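PDB 4ANN: type VII secretion system protein EssB from Staphylococcus aureus, which is a membrane component of the type VII (Ess) secretion system, probably required for secretion of EsxA and EsxB. Local coordinates for residues A[80-91]-A[186-194]; A[102-110]-A[139-147]. All blocks are in the same frame, centred on the assembly; numbering follows the deposited sequence.

Contact 1 (A[80-91]-A[186-194])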
loop_
_atom_site.group_PDB
_atom_site.type_symbol
_atom_site.label_atom_id
_atom_site.label_comp_id
_atom_site.label_asym_id
_atom_site.label_seq_id
_atom_site.Cartn_x
_atom_site.Cartn_y
_atom_site.Cartn_z
ATOM N N LYS A 80 1.479 16.128 -14.307
ATOM C CA LYS A 80 0.587 15.028 -14.627
ATOM C C LYS A 80 1.377 13.810 -15.117
ATOM O O LYS A 80 0.996 12.681 -14.776
ATOM C CB LYS A 80 -0.445 15.420 -15.665
ATOM C CG LYS A 80 -1.319 14.296 -16.174
ATOM C CD LYS A 80 -2.243 14.727 -17.262
ATOM C CE LYS A 80 -1.590 14.985 -18.602
ATOM N NZ LYS A 80 -0.610 13.954 -19.013
ATOM N N ASN A 81 2.233 13.898 -16.092
ATOM C CA ASN A 81 3.166 12.854 -16.515
ATOM C C ASN A 81 3.800 12.086 -15.345
ATOM O O ASN A 81 3.646 10.853 -15.297
ATOM C CB ASN A 81 4.263 13.278 -17.482
ATOM C CG ASN A 81 5.249 14.335 -17.167
ATOM O OD1 ASN A 81 6.341 14.549 -17.708
ATOM N ND2 ASN A 81 4.874 15.244 -16.329
ATOM N N GLU A 82 4.525 12.742 -14.444
ATOM C CA GLU A 82 5.229 12.057 -13.365
ATOM C C GLU A 82 4.248 11.461 -12.382
ATOM O O GLU A 82 4.465 10.338 -11.859
ATOM C CB GLU A 82 6.301 12.955 -12.735
ATOM C CG GLU A 82 7.496 13.217 -13.611
ATOM C CD GLU A 82 8.393 12.026 -13.858
ATOM O OE1 GLU A 82 7.978 11.096 -14.580
ATOM O OE2 GLU A 82 9.557 11.947 -13.340
ATOM N N LYS A 83 3.139 12.142 -12.112
ATOM C CA LYS A 83 2.090 11.579 -11.275
ATOM C C LYS A 83 1.572 10.279 -11.840
ATOM O O LYS A 83 1.418 9.285 -11.132
ATOM C CB LYS A 83 0.985 12.632 -11.174
ATOM C CG LYS A 83 -0.147 12.204 -10.253
ATOM C CD LYS A 83 -1.273 13.253 -10.234
ATOM C CE LYS A 83 -0.851 14.554 -9.643
ATOM N NZ LYS A 83 -1.980 15.497 -9.516
ATOM N N LEU A 84 1.268 10.273 -13.126
ATOM C CA LEU A 84 0.797 9.052 -13.786
ATOM C C LEU A 84 1.844 7.946 -13.764
ATOM O O LEU A 84 1.506 6.801 -13.551
ATOM C CB LEU A 84 0.358 9.338 -15.224
ATOM C CG LEU A 84 -0.978 10.093 -15.346
ATOM C CD1 LEU A 84 -1.167 10.654 -16.715
ATOM C CD2 LEU A 84 -2.122 9.157 -14.936
ATOM N N ARG A 85 3.115 8.283 -13.959
ATOM C CA ARG A 85 4.172 7.272 -13.909
ATOM C C ARG A 85 4.160 6.569 -12.547
ATOM O O ARG A 85 4.226 5.333 -12.460
ATOM C CB ARG A 85 5.504 7.880 -14.229
ATOM C CG ARG A 85 6.628 6.863 -14.253
ATOM C CD ARG A 85 7.917 7.413 -14.833
ATOM N NE ARG A 85 8.593 8.426 -14.014
ATOM C CZ ARG A 85 9.411 8.185 -13.032
ATOM N NH1 ARG A 85 9.633 6.941 -12.632
ATOM N NH2 ARG A 85 10.001 9.194 -12.419
ATOM N N TYR A 86 4.138 7.363 -11.476
ATOM C CA TYR A 86 4.111 6.830 -10.141
ATOM C C TYR A 86 2.864 5.990 -9.908
ATOM O O TYR A 86 2.935 4.864 -9.354
ATOM C CB TYR A 86 4.201 7.948 -9.104
ATOM C CG TYR A 86 5.625 8.441 -8.830
ATOM C CD1 TYR A 86 6.485 8.910 -9.810
ATOM C CD2 TYR A 86 6.128 8.421 -7.524
ATOM C CE1 TYR A 86 7.753 9.341 -9.531
ATOM C CE2 TYR A 86 7.403 8.856 -7.244
ATOM C CZ TYR A 86 8.235 9.304 -8.253
ATOM O OH TYR A 86 9.510 9.720 -7.997
ATOM N N LEU A 87 1.701 6.495 -10.304
ATOM C CA LEU A 87 0.454 5.746 -10.130
ATOM C C LEU A 87 0.477 4.416 -10.872
ATOM O O LEU A 87 0.051 3.393 -10.316
ATOM C CB LEU A 87 -0.731 6.579 -10.566
ATOM C CG LEU A 87 -1.133 7.742 -9.683
ATOM C CD1 LEU A 87 -2.139 8.620 -10.391
ATOM C CD2 LEU A 87 -1.661 7.250 -8.361
ATOM N N LEU A 88 0.964 4.410 -12.106
ATOM C CA LEU A 88 1.087 3.192 -12.887
ATOM C C LEU A 88 1.993 2.200 -12.191
ATOM O O LEU A 88 1.744 0.990 -12.192
ATOM C CB LEU A 88 1.563 3.519 -14.276
ATOM C CG LEU A 88 0.477 4.047 -15.228
ATOM C CD1 LEU A 88 1.074 4.798 -16.401
ATOM C CD2 LEU A 88 -0.389 2.876 -15.733
ATOM N N ASN A 89 3.066 2.686 -11.584
ATOM C CA ASN A 89 4.015 1.784 -10.928
ATOM C C ASN A 89 3.473 1.130 -9.695
ATOM O O ASN A 89 4.050 0.110 -9.260
ATOM C CB ASN A 89 5.318 2.521 -10.607
ATOM C CG ASN A 89 6.180 2.823 -11.836
ATOM O OD1 ASN A 89 6.005 2.229 -12.893
ATOM N ND2 ASN A 89 7.119 3.719 -11.654
ATOM N N ILE A 90 2.413 1.640 -9.085
ATOM C CA ILE A 90 1.870 1.042 -7.843
ATOM C C ILE A 90 1.556 -0.426 -8.034
ATOM O O ILE A 90 1.693 -1.235 -7.119
ATOM C CB ILE A 90 0.648 1.826 -7.350
ATOM C CG1 ILE A 90 1.044 3.220 -6.888
ATOM C CG2 ILE A 90 -0.138 1.040 -6.298
ATOM C CD1 ILE A 90 -0.125 4.147 -6.588
ATOM N N LYS A 91 1.116 -0.812 -9.229
ATOM C CA LYS A 91 0.747 -2.205 -9.499
ATOM C C LYS A 91 1.893 -3.158 -9.256
ATOM O O LYS A 91 1.657 -4.377 -9.072
ATOM C CB LYS A 91 0.226 -2.296 -10.944
ATOM C CG LYS A 91 1.283 -2.456 -12.037
ATOM C CD LYS A 91 0.602 -2.898 -13.321
ATOM C CE LYS A 91 1.435 -3.076 -14.579
ATOM N NZ LYS A 91 0.682 -3.885 -15.601
ATOM N N LEU A 186 -8.069 -0.467 -15.486
ATOM C CA LEU A 186 -7.605 0.745 -14.810
ATOM C C LEU A 186 -6.236 1.135 -15.341
ATOM O O LEU A 186 -5.999 2.321 -15.631
ATOM C CB LEU A 186 -7.559 0.559 -13.287
ATOM C CG LEU A 186 -7.070 1.741 -12.509
ATOM C CD1 LEU A 186 -7.928 2.990 -12.740
ATOM C CD2 LEU A 186 -7.018 1.426 -11.010
ATOM N N THR A 187 -5.335 0.182 -15.488
ATOM C CA THR A 187 -4.003 0.446 -16.069
ATOM C C THR A 187 -4.147 1.082 -17.421
ATOM O O THR A 187 -3.432 2.018 -17.774
ATOM C CB THR A 187 -3.247 -0.908 -16.208
ATOM O OG1 THR A 187 -3.063 -1.421 -14.895
ATOM C CG2 THR A 187 -1.910 -0.641 -16.901
ATOM N N ALA A 188 -5.026 0.548 -18.238
ATOM C CA ALA A 188 -5.212 1.024 -19.606
ATOM C C ALA A 188 -5.735 2.423 -19.601
ATOM O O ALA A 188 -5.289 3.276 -20.375
ATOM C CB ALA A 188 -6.190 0.131 -20.398
ATOM N N PHE A 189 -6.650 2.715 -18.673
ATOM C CA PHE A 189 -7.133 4.093 -18.523
ATOM C C PHE A 189 -5.999 5.038 -18.166
ATOM O O PHE A 189 -5.831 6.127 -18.743
ATOM C CB PHE A 189 -8.250 4.151 -17.518
ATOM C CG PHE A 189 -8.688 5.567 -17.230
ATOM C CD1 PHE A 189 -9.440 6.257 -18.160
ATOM C CD2 PHE A 189 -8.312 6.186 -16.066
ATOM C CE1 PHE A 189 -9.810 7.565 -17.916
ATOM C CE2 PHE A 189 -8.719 7.493 -15.806
ATOM C CZ PHE A 189 -9.482 8.165 -16.715
ATOM N N LEU A 190 -5.191 4.645 -17.165
ATOM C CA LEU A 190 -4.067 5.509 -16.743
ATOM C C LEU A 190 -3.105 5.720 -17.891
ATOM O O LEU A 190 -2.597 6.841 -18.122
ATOM C CB LEU A 190 -3.373 4.916 -15.530
ATOM C CG LEU A 190 -4.172 4.887 -14.189
ATOM C CD1 LEU A 190 -3.374 4.078 -13.171
ATOM C CD2 LEU A 190 -4.477 6.269 -13.714
ATOM N N ASP A 191 -2.784 4.659 -18.648
ATOM C CA ASP A 191 -1.857 4.817 -19.768
ATOM C C ASP A 191 -2.382 5.806 -20.802
ATOM O O ASP A 191 -1.666 6.531 -21.430
ATOM C CB ASP A 191 -1.698 3.486 -20.460
ATOM C CG ASP A 191 -0.952 2.350 -19.820
ATOM O OD1 ASP A 191 -0.135 2.657 -18.935
ATOM O OD2 ASP A 191 -1.168 1.174 -20.297
ATOM N N GLU A 192 -3.738 5.736 -21.039
ATOM C CA GLU A 192 -4.406 6.603 -21.983
ATOM C C GLU A 192 -4.330 8.081 -21.558
ATOM O O GLU A 192 -4.322 9.004 -22.362
ATOM C CB GLU A 192 -5.871 6.201 -22.156
ATOM C CG GLU A 192 -6.061 4.903 -22.901
ATOM C CD GLU A 192 -7.451 4.274 -22.721
ATOM O OE1 GLU A 192 -8.397 4.829 -22.085
ATOM O OE2 GLU A 192 -7.650 3.143 -23.218
ATOM N N GLN A 193 -4.224 8.432 -20.278
ATOM C CA GLN A 193 -4.224 9.794 -19.790
ATOM C C GLN A 193 -2.927 10.543 -20.127
ATOM O O GLN A 193 -2.924 11.792 -20.028
ATOM C CB GLN A 193 -4.431 9.841 -18.287
ATOM C CG GLN A 193 -5.726 9.215 -17.770
ATOM C CD GLN A 193 -6.950 9.550 -18.567
ATOM O OE1 GLN A 193 -7.482 10.664 -18.484
ATOM N NE2 GLN A 193 -7.408 8.597 -19.364
ATOM N N TYR A 194 -1.853 9.851 -20.515
ATOM C CA TYR A 194 -0.687 10.550 -21.054
ATOM C C TYR A 194 -1.118 11.393 -22.258
ATOM O O TYR A 194 -1.653 10.885 -23.244
ATOM C CB TYR A 194 0.365 9.532 -21.392
ATOM C CG TYR A 194 1.165 8.969 -20.237
ATOM C CD1 TYR A 194 1.822 9.755 -19.313
ATOM C CD2 TYR A 194 1.272 7.609 -20.035
ATOM C CE1 TYR A 194 2.535 9.205 -18.270
ATOM C CE2 TYR A 194 1.970 7.022 -19.027
ATOM C CZ TYR A 194 2.605 7.857 -18.125
ATOM O OH TYR A 194 3.347 7.373 -17.100
#

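Contact 2 (A[102-110]-A[139-147])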
loop_
_atom_site.group_PDB
_atom_site.type_symbol
_atom_site.label_atom_id
_atom_site.label_comp_id
_atom_site.label_asym_id
_atom_site.label_seq_id
_atom_site.Cartn_x
_atom_site.Cartn_y
_atom_site.Cartn_z
ATOM N N THR A 102 2.616 -10.076 3.249
ATOM C CA THR A 102 1.377 -9.399 2.933
ATOM C C THR A 102 1.603 -7.918 3.200
ATOM O O THR A 102 2.540 -7.517 3.896
ATOM C CB THR A 102 0.185 -9.896 3.749
ATOM O OG1 THR A 102 0.484 -9.583 5.137
ATOM C CG2 THR A 102 -0.057 -11.412 3.615
ATOM N N PHE A 103 0.693 -7.100 2.623
ATOM C CA PHE A 103 0.822 -5.650 2.735
ATOM C C PHE A 103 -0.566 -5.023 2.708
ATOM O O PHE A 103 -1.553 -5.666 2.341
ATOM C CB PHE A 103 1.689 -5.064 1.601
ATOM C CG PHE A 103 1.046 -5.098 0.218
ATOM C CD1 PHE A 103 1.022 -6.279 -0.505
ATOM C CD2 PHE A 103 0.458 -3.987 -0.340
ATOM C CE1 PHE A 103 0.404 -6.370 -1.784
ATOM C CE2 PHE A 103 -0.162 -4.038 -1.600
ATOM C CZ PHE A 103 -0.169 -5.246 -2.307
ATOM N N VAL A 104 -0.632 -3.751 3.051
ATOM C CA VAL A 104 -1.823 -2.939 3.022
ATOM C C VAL A 104 -1.622 -1.837 1.987
ATOM O O VAL A 104 -0.600 -1.179 2.031
ATOM C CB VAL A 104 -2.072 -2.307 4.403
ATOM C CG1 VAL A 104 -3.234 -1.345 4.368
ATOM C CG2 VAL A 104 -2.212 -3.413 5.454
ATOM N N LEU A 105 -2.586 -1.615 1.117
ATOM C CA LEU A 105 -2.527 -0.536 0.120
ATOM C C LEU A 105 -3.275 0.660 0.657
ATOM O O LEU A 105 -4.528 0.648 0.748
ATOM C CB LEU A 105 -3.076 -0.967 -1.215
ATOM C CG LEU A 105 -2.885 0.039 -2.324
ATOM C CD1 LEU A 105 -1.416 0.249 -2.630
ATOM C CD2 LEU A 105 -3.635 -0.375 -3.584
ATOM N N ALA A 106 -2.590 1.738 1.043
ATOM C CA ALA A 106 -3.204 2.931 1.610
ATOM C C ALA A 106 -2.197 4.055 1.631
ATOM O O ALA A 106 -0.977 3.790 1.603
ATOM C CB ALA A 106 -3.663 2.690 3.063
ATOM N N PRO A 107 -2.634 5.299 1.713
ATOM C CA PRO A 107 -1.670 6.438 1.678
ATOM C C PRO A 107 -0.577 6.343 2.714
ATOM O O PRO A 107 0.595 6.597 2.400
ATOM C CB PRO A 107 -2.564 7.651 1.859
ATOM C CG PRO A 107 -3.892 7.232 1.264
ATOM C CD PRO A 107 -4.024 5.789 1.644
ATOM N N ASP A 108 -0.925 5.987 3.940
ATOM C CA ASP A 108 0.066 5.958 5.020
ATOM C C ASP A 108 0.902 4.694 5.013
ATOM O O ASP A 108 1.777 4.509 5.871
ATOM C CB ASP A 108 -0.603 6.136 6.383
ATOM C CG ASP A 108 -1.598 5.077 6.759
ATOM O OD1 ASP A 108 -2.038 4.248 5.954
ATOM O OD2 ASP A 108 -2.020 5.124 7.941
ATOM N N GLU A 109 0.667 3.790 4.077
ATOM C CA GLU A 109 1.329 2.536 3.890
ATOM C C GLU A 109 2.201 2.506 2.633
ATOM O O GLU A 109 2.864 1.481 2.408
ATOM C CB GLU A 109 0.288 1.400 3.862
ATOM C CG GLU A 109 -0.342 1.138 5.191
ATOM C CD GLU A 109 0.579 0.363 6.131
ATOM O OE1 GLU A 109 1.595 -0.164 5.656
ATOM O OE2 GLU A 109 0.232 0.303 7.358
ATOM N N LEU A 110 2.163 3.533 1.833
ATOM C CA LEU A 110 2.742 3.531 0.519
ATOM C C LEU A 110 3.784 4.649 0.397
ATOM O O LEU A 110 3.508 5.821 0.649
ATOM C CB LEU A 110 1.645 3.755 -0.533
ATOM C CG LEU A 110 2.112 3.782 -1.978
ATOM C CD1 LEU A 110 2.790 2.497 -2.390
ATOM C CD2 LEU A 110 0.901 4.047 -2.892
ATOM N N PHE A 139 -8.313 -4.664 -3.458
ATOM C CA PHE A 139 -7.097 -4.050 -3.981
ATOM C C PHE A 139 -7.460 -3.038 -5.084
ATOM O O PHE A 139 -6.948 -1.900 -5.127
ATOM C CB PHE A 139 -6.174 -5.144 -4.548
ATOM C CG PHE A 139 -4.880 -4.557 -5.121
ATOM C CD1 PHE A 139 -3.822 -4.232 -4.316
ATOM C CD2 PHE A 139 -4.754 -4.287 -6.485
ATOM C CE1 PHE A 139 -2.626 -3.710 -4.771
ATOM C CE2 PHE A 139 -3.568 -3.756 -6.954
ATOM C CZ PHE A 139 -2.542 -3.388 -6.143
ATOM N N LEU A 140 -8.366 -3.407 -5.966
ATOM C CA LEU A 140 -8.790 -2.500 -7.035
ATOM C C LEU A 140 -9.475 -1.279 -6.471
ATOM O O LEU A 140 -9.198 -0.169 -6.951
ATOM C CB LEU A 140 -9.682 -3.252 -8.023
ATOM C CG LEU A 140 -10.156 -2.419 -9.186
ATOM C CD1 LEU A 140 -8.948 -1.822 -9.963
ATOM C CD2 LEU A 140 -11.027 -3.276 -10.114
ATOM N N THR A 141 -10.379 -1.426 -5.505
ATOM C CA THR A 141 -11.032 -0.254 -4.933
ATOM C C THR A 141 -9.996 0.685 -4.324
ATOM O O THR A 141 -10.075 1.907 -4.469
ATOM C CB THR A 141 -12.034 -0.719 -3.858
ATOM O OG1 THR A 141 -13.075 -1.423 -4.521
ATOM C CG2 THR A 141 -12.645 0.443 -3.116
ATOM N N ARG A 142 -9.056 0.121 -3.566
ATOM C CA ARG A 142 -8.012 0.948 -2.935
ATOM C C ARG A 142 -7.136 1.638 -3.980
ATOM O O ARG A 142 -6.771 2.822 -3.827
ATOM C CB ARG A 142 -7.224 0.098 -1.961
ATOM C CG ARG A 142 -7.997 -0.285 -0.737
ATOM C CD ARG A 142 -7.291 -1.349 0.114
ATOM N NE ARG A 142 -7.998 -1.474 1.368
ATOM C CZ ARG A 142 -7.757 -0.771 2.464
ATOM N NH1 ARG A 142 -6.723 0.077 2.597
ATOM N NH2 ARG A 142 -8.524 -0.956 3.505
ATOM N N TYR A 143 -6.779 0.944 -5.057
ATOM C CA TYR A 143 -5.989 1.557 -6.130
ATOM C C TYR A 143 -6.748 2.716 -6.768
ATOM O O TYR A 143 -6.202 3.799 -6.985
ATOM C CB TYR A 143 -5.588 0.440 -7.106
ATOM C CG TYR A 143 -4.474 0.745 -8.047
ATOM C CD1 TYR A 143 -3.828 1.957 -8.236
ATOM C CD2 TYR A 143 -4.001 -0.299 -8.819
ATOM C CE1 TYR A 143 -2.817 2.113 -9.157
ATOM C CE2 TYR A 143 -2.979 -0.152 -9.745
ATOM C CZ TYR A 143 -2.364 1.064 -9.882
ATOM O OH TYR A 143 -1.340 1.213 -10.812
ATOM N N LYS A 144 -8.037 2.518 -7.045
ATOM C CA LYS A 144 -8.865 3.567 -7.567
ATOM C C LYS A 144 -8.876 4.781 -6.655
ATOM O O LYS A 144 -8.790 5.930 -7.104
ATOM C CB LYS A 144 -10.296 3.062 -7.789
ATOM C CG LYS A 144 -10.451 2.089 -8.931
ATOM C CD LYS A 144 -11.804 1.432 -8.990
ATOM C CE LYS A 144 -12.016 0.659 -10.259
ATOM N NZ LYS A 144 -13.369 -0.001 -10.276
ATOM N N ALA A 145 -9.022 4.529 -5.353
ATOM C CA ALA A 145 -9.045 5.609 -4.390
ATOM C C ALA A 145 -7.723 6.380 -4.384
ATOM O O ALA A 145 -7.727 7.620 -4.299
ATOM C CB ALA A 145 -9.399 5.109 -3.014
ATOM N N LEU A 146 -6.606 5.696 -4.489
ATOM C CA LEU A 146 -5.319 6.370 -4.602
ATOM C C LEU A 146 -5.245 7.257 -5.843
ATOM O O LEU A 146 -4.745 8.377 -5.807
ATOM C CB LEU A 146 -4.145 5.374 -4.609
ATOM C CG LEU A 146 -3.895 4.621 -3.294
ATOM C CD1 LEU A 146 -2.804 3.591 -3.504
ATOM C CD2 LEU A 146 -3.515 5.523 -2.166
ATOM N N VAL A 147 -5.729 6.754 -6.992
ATOM C CA VAL A 147 -5.725 7.547 -8.210
ATOM C C VAL A 147 -6.544 8.828 -8.011
ATOM O O VAL A 147 -6.139 9.933 -8.367
ATOM C CB VAL A 147 -6.236 6.720 -9.393
ATOM C CG1 VAL A 147 -6.462 7.620 -10.612
ATOM C CG2 VAL A 147 -5.293 5.567 -9.727
#

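Contact 1 (A[80-91]-A[186-194])
Leu84 and Leu190 face each other, their CA atoms 6.7 Å apart, where helix 80-89 and helix 186-192 run nearly antiparallel at 163° with axes 10.0 Å apart. This antiparallel helix pair joins helix 80-89 to the last modelled helix of the YukC-family cytoplasmic domain. The leucine methyls meet at an oblique angle, Leu84 CD2 lying 3.9 Å from Leu190 CD2, while Leu84 CD1 turns to the aliphatic start of Gln193. Leucine suits this seam because its two methyls reach two nearby residues of the facing segment. Leu88 CB points to the side of the facing helix, but with CG anti to the carbonyl carbon (chi1 -79°) the branched end comes nearer: CD2 reaches Leu190 CB at 3.6 Å and packs tightly against Asp191 OD1, 3.2 Å away. Thr187 adds its CG2 methyl, 4.0 Å from Leu88 CD2, and keeps its hydroxyl on its own helix through Leu183 O. At the exposed end Tyr194, in the one of its two conformers described, has Asn81 O at its ring edge; Leu84 CB approaches CE1 obliquely at 3.7 Å, as Leu88 CD1 does CE2 at 3.6 Å. Deeper in the fold, Leu84 and Leu87 rest on Phe151 of helix 136-151, and Gln193 touches Phe173 of helix 172-179. Ile90 meets strand 110-112 through Phe112.

Contact 2 (A[102-110]-A[139-147])
Leu105 and Arg142 are brought together by complementary torsions: Leu105 holds CG anti to its amide nitrogen (chi1 -173°), which carries the isobutyl group onto the helix, whereas Arg142 has CG beside its own nitrogen (chi1 -70°) and then runs extended to reach the loop backbone. This is loop-on-helix packing, the connection between strands 101-102 and 110-112 docking on helix 136-151 within the YukC-family cytoplasmic domain, which probably has a kinase-like fold. Leu105 is central to this buried contact. Its CD2 sits 3.7 Å from Phe139 CE1 and near the backbone of Tyr143, one turn further on, while its CD1 meets Leu146 CD1 at 3.7 Å. A flexible, branched residue suits the spot because it can touch three residues on one face of the helix, spaced about a turn apart. Leu146 spreads its own branches in turn: CD1 also receives Leu110 CD2 at 3.8 Å, and CD2 abuts Pro107 CG at 3.9 Å, where the rigid ring offers an apolar surface at the loop's turn. At the other end Phe103 presents its ring edge to Phe139, CZ to CE1 3.8 Å, the latter atom lying in the Phe103 plane. Phe157 of helix 157-162 packs on Ala106, Pro107 and Arg142, and Glu138 forms a salt bridge with Arg142 NE, probably steadying the guanidinium. That leaves Arg142 NH1 to donate to Leu105 O at 2.9 Å, nearly straight at 165°; the oxygen lies in the guanidinium plane, although the nitrogen approaches from above the carbonyl plane.

How the contacts relate
Contact 2 is nested along the chain inside the loop closed by contact 1: helix 80-89 comes first, then loop 102-110, helix 136-151 and finally helix 183-192, the last one modelled. Their centres lie about 15 Å apart, contact 2 near the middle of the chain and contact 1 toward its periphery. Helix 136-151 joins them, since Tyr143 OH probably hydrogen-bonds to Leu87 O at 2.6 Å, and Val147 packs on Leu190. A second link is apolar, Ile90 CD1 touching Leu110 CD2 at 3.8 Å. Helix 136-151 thus carries loop 102-110 and also touches helices 80-89 and 183-192, so that a mid-chain helix, a loop and the last modelled helix pack together.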